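Local coordinates for protein aldehyde dehydrogenase (Listeria monocytogenes, PDB 3K9D) that probably acts as an oxidoreductase on aldehyde or oxo groups with NAD or NADP as acceptor, as a member of the aldehyde dehydrogenase family, at residues A[76-84]-A[408-418]. Numbering follows the deposited sequence.
Sequences FASKHVYNY and IGATTNLVPAL
Helix 67-85 packs its F76, A77, H80, V81 and Y84 side against the irregular loop that follows helix 403-407, and F76 makes the most extensive contact. With CG anti to the backbone N (chi1 172°), the phenyl ring reaches out from the helix into the bend of the loop. I408 CD1 lies over one face as a CH-pi contact, 3.9 Å from the F76 ring centroid; the extended side chain (chi2 180°) passes CZ and CE2 to set it there, off centre toward the rim. A410 CB meets F76 CD1 at 3.7 Å, P416 CB meets F76 CZ at the same distance, and L418 CG sits at the ring edge. F76 CZ also comes to 3.1 Å from I408 O, which accepts a hydrogen bond from A417 N. G409, with positive phi, completes a Schellman motif that ends helix 403-407 and turns the chain round the phenyl ring.

Two turns further along, Y84 repeats the theme with a proline. P416 CD packs over one face of the ring, 4.0 Å from the Y84 ring centroid, and on the same side V415 spreads its two methyls along the phenol end, CG1 near Y84 CE2 and CG2 near the hydroxyl, Y84 OH, at 3.6 Å. The rigid, compact pyrrolidine suits a place between two aromatics, touching F76 through CB and Y84 through CD. Small A77 lets L418 CD1 come close to the helix. H80 ND1 holds a water at 2.8 Å in the imidazole plane, and this water donates to G409 O.

The loop also meets the second subunit, A410 packing on I455 of that chain. No direct hydrogen bond joins helix and loop, so their fit rests on apolar and CH-pi packing, with one water as the polar link.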
# COMPACT_ATOMS: atom_id res chain seq x y z
N PHE A 76 6.48 11.49 23.39
CA PHE A 76 5.53 10.65 22.69
C PHE A 76 6.24 9.79 21.65
O PHE A 76 6.14 8.57 21.69
CB PHE A 76 4.40 11.48 22.06
CG PHE A 76 3.49 10.69 21.18
CD1 PHE A 76 2.52 9.87 21.72
CD2 PHE A 76 3.61 10.76 19.79
CE1 PHE A 76 1.70 9.11 20.91
CE2 PHE A 76 2.79 10.02 18.97
CZ PHE A 76 1.83 9.19 19.53
N ALA A 77 6.98 10.44 20.74
CA ALA A 77 7.75 9.78 19.68
C ALA A 77 8.76 8.74 20.16
O ALA A 77 9.05 7.78 19.44
CB ALA A 77 8.46 10.81 18.88
N SER A 78 9.32 8.95 21.35
CA SER A 78 10.29 8.02 21.92
C SER A 78 9.59 7.00 22.84
O SER A 78 9.41 5.85 22.44
CB SER A 78 11.47 8.75 22.60
OG SER A 78 11.06 9.63 23.63
N LYS A 79 9.13 7.44 24.01
CA LYS A 79 8.57 6.52 25.02
C LYS A 79 7.27 5.81 24.62
O LYS A 79 7.14 4.61 24.84
CB LYS A 79 8.39 7.21 26.38
CG LYS A 79 9.67 7.31 27.19
CD LYS A 79 10.04 5.98 27.88
CE LYS A 79 11.54 5.73 27.83
NZ LYS A 79 11.99 5.35 26.45
N HIS A 80 6.33 6.56 24.06
CA HIS A 80 5.01 6.02 23.73
C HIS A 80 5.06 5.05 22.52
O HIS A 80 4.42 4.01 22.56
CB HIS A 80 4.00 7.14 23.47
CG HIS A 80 3.59 7.90 24.69
ND1 HIS A 80 2.31 7.85 25.20
CD2 HIS A 80 4.27 8.76 25.48
CE1 HIS A 80 2.23 8.64 26.26
NE2 HIS A 80 3.40 9.20 26.45
N VAL A 81 5.81 5.42 21.48
CA VAL A 81 6.01 4.56 20.29
C VAL A 81 6.75 3.28 20.71
O VAL A 81 6.31 2.18 20.38
CB VAL A 81 6.78 5.30 19.14
CG1 VAL A 81 7.10 4.37 17.98
CG2 VAL A 81 5.98 6.52 18.64
N TYR A 82 7.84 3.45 21.46
CA TYR A 82 8.60 2.33 22.00
C TYR A 82 7.75 1.33 22.79
O TYR A 82 7.85 0.13 22.56
CB TYR A 82 9.81 2.80 22.83
CG TYR A 82 10.57 1.64 23.41
CD1 TYR A 82 11.31 0.80 22.57
CD2 TYR A 82 10.52 1.34 24.77
CE1 TYR A 82 11.99 -0.29 23.06
CE2 TYR A 82 11.21 0.24 25.28
CZ TYR A 82 11.94 -0.57 24.41
OH TYR A 82 12.63 -1.67 24.88
N ASN A 83 6.92 1.82 23.71
CA ASN A 83 6.07 0.92 24.50
C ASN A 83 5.03 0.15 23.67
O ASN A 83 4.67 -0.96 24.03
CB ASN A 83 5.40 1.66 25.66
CG ASN A 83 6.24 1.67 26.92
OD1 ASN A 83 7.22 0.92 27.06
ND2 ASN A 83 5.86 2.52 27.87
N TYR A 84 4.58 0.74 22.56
CA TYR A 84 3.71 0.03 21.61
C TYR A 84 4.46 -1.03 20.79
O TYR A 84 3.92 -2.10 20.51
CB TYR A 84 2.96 1.03 20.70
CG TYR A 84 2.41 0.41 19.42
CD1 TYR A 84 1.27 -0.40 19.45
CD2 TYR A 84 3.03 0.63 18.20
CE1 TYR A 84 0.77 -0.98 18.27
CE2 TYR A 84 2.56 0.05 17.03
CZ TYR A 84 1.43 -0.75 17.07
OH TYR A 84 0.95 -1.31 15.90
N ILE A 408 -3.18 11.13 17.06
CA ILE A 408 -1.86 10.50 17.08
C ILE A 408 -1.77 9.27 18.00
O ILE A 408 -0.77 8.57 17.99
CB ILE A 408 -0.70 11.53 17.35
CG1 ILE A 408 -0.64 11.98 18.82
CG2 ILE A 408 -0.75 12.71 16.35
CD1 ILE A 408 0.48 12.98 19.12
N GLY A 409 -2.80 9.01 18.80
CA GLY A 409 -2.78 7.89 19.74
C GLY A 409 -2.10 8.17 21.08
O GLY A 409 -1.59 7.25 21.74
N ALA A 410 -2.07 9.44 21.49
CA ALA A 410 -1.48 9.82 22.78
C ALA A 410 -2.54 9.79 23.89
O ALA A 410 -2.27 9.31 24.99
CB ALA A 410 -0.81 11.18 22.69
N THR A 411 -3.74 10.28 23.59
CA THR A 411 -4.87 10.17 24.52
C THR A 411 -5.91 9.11 24.11
O THR A 411 -6.89 8.90 24.82
CB THR A 411 -5.60 11.51 24.75
OG1 THR A 411 -6.15 11.98 23.52
CG2 THR A 411 -4.66 12.55 25.33
N THR A 412 -5.69 8.45 22.97
CA THR A 412 -6.52 7.29 22.58
C THR A 412 -5.73 5.99 22.48
O THR A 412 -4.50 5.99 22.51
CB THR A 412 -7.26 7.50 21.24
OG1 THR A 412 -6.31 7.75 20.18
CG2 THR A 412 -8.29 8.62 21.33
N ASN A 413 -6.39 4.87 22.38
CA ASN A 413 -5.74 3.64 22.07
C ASN A 413 -5.46 3.33 20.59
O ASN A 413 -5.20 2.23 20.25
CB ASN A 413 -6.37 2.47 22.80
CG ASN A 413 -6.18 2.52 24.31
OD1 ASN A 413 -5.16 2.87 24.80
ND2 ASN A 413 -7.21 2.18 25.02
N LEU A 414 -5.51 4.33 19.74
CA LEU A 414 -5.04 4.18 18.35
C LEU A 414 -3.55 3.89 18.34
O LEU A 414 -2.84 4.13 19.33
CB LEU A 414 -5.32 5.45 17.53
CG LEU A 414 -6.75 5.88 17.20
CD1 LEU A 414 -6.74 7.12 16.33
CD2 LEU A 414 -7.55 4.75 16.51
N VAL A 415 -3.05 3.37 17.22
CA VAL A 415 -1.62 3.13 17.08
C VAL A 415 -0.88 4.47 17.24
O VAL A 415 -1.21 5.43 16.55
CB VAL A 415 -1.27 2.38 15.76
CG1 VAL A 415 0.24 2.36 15.54
CG2 VAL A 415 -1.80 0.94 15.80
N PRO A 416 0.09 4.54 18.18
CA PRO A 416 0.87 5.76 18.37
C PRO A 416 1.74 6.07 17.16
O PRO A 416 2.63 5.27 16.82
CB PRO A 416 1.75 5.45 19.60
CG PRO A 416 1.22 4.21 20.18
CD PRO A 416 0.51 3.47 19.11
N ALA A 417 1.48 7.21 16.52
CA ALA A 417 2.12 7.55 15.25
C ALA A 417 2.08 9.04 14.94
O ALA A 417 1.16 9.76 15.33
CB ALA A 417 1.48 6.77 14.08
N LEU A 418 3.08 9.47 14.19
CA LEU A 418 3.11 10.83 13.69
C LEU A 418 2.97 10.87 12.17
O LEU A 418 2.99 11.94 11.57
CB LEU A 418 4.36 11.56 14.19
CG LEU A 418 4.35 11.81 15.71
CD1 LEU A 418 5.75 12.05 16.22
CD2 LEU A 418 3.44 12.96 16.10
O HOH W 1 0.25 6.23 24.23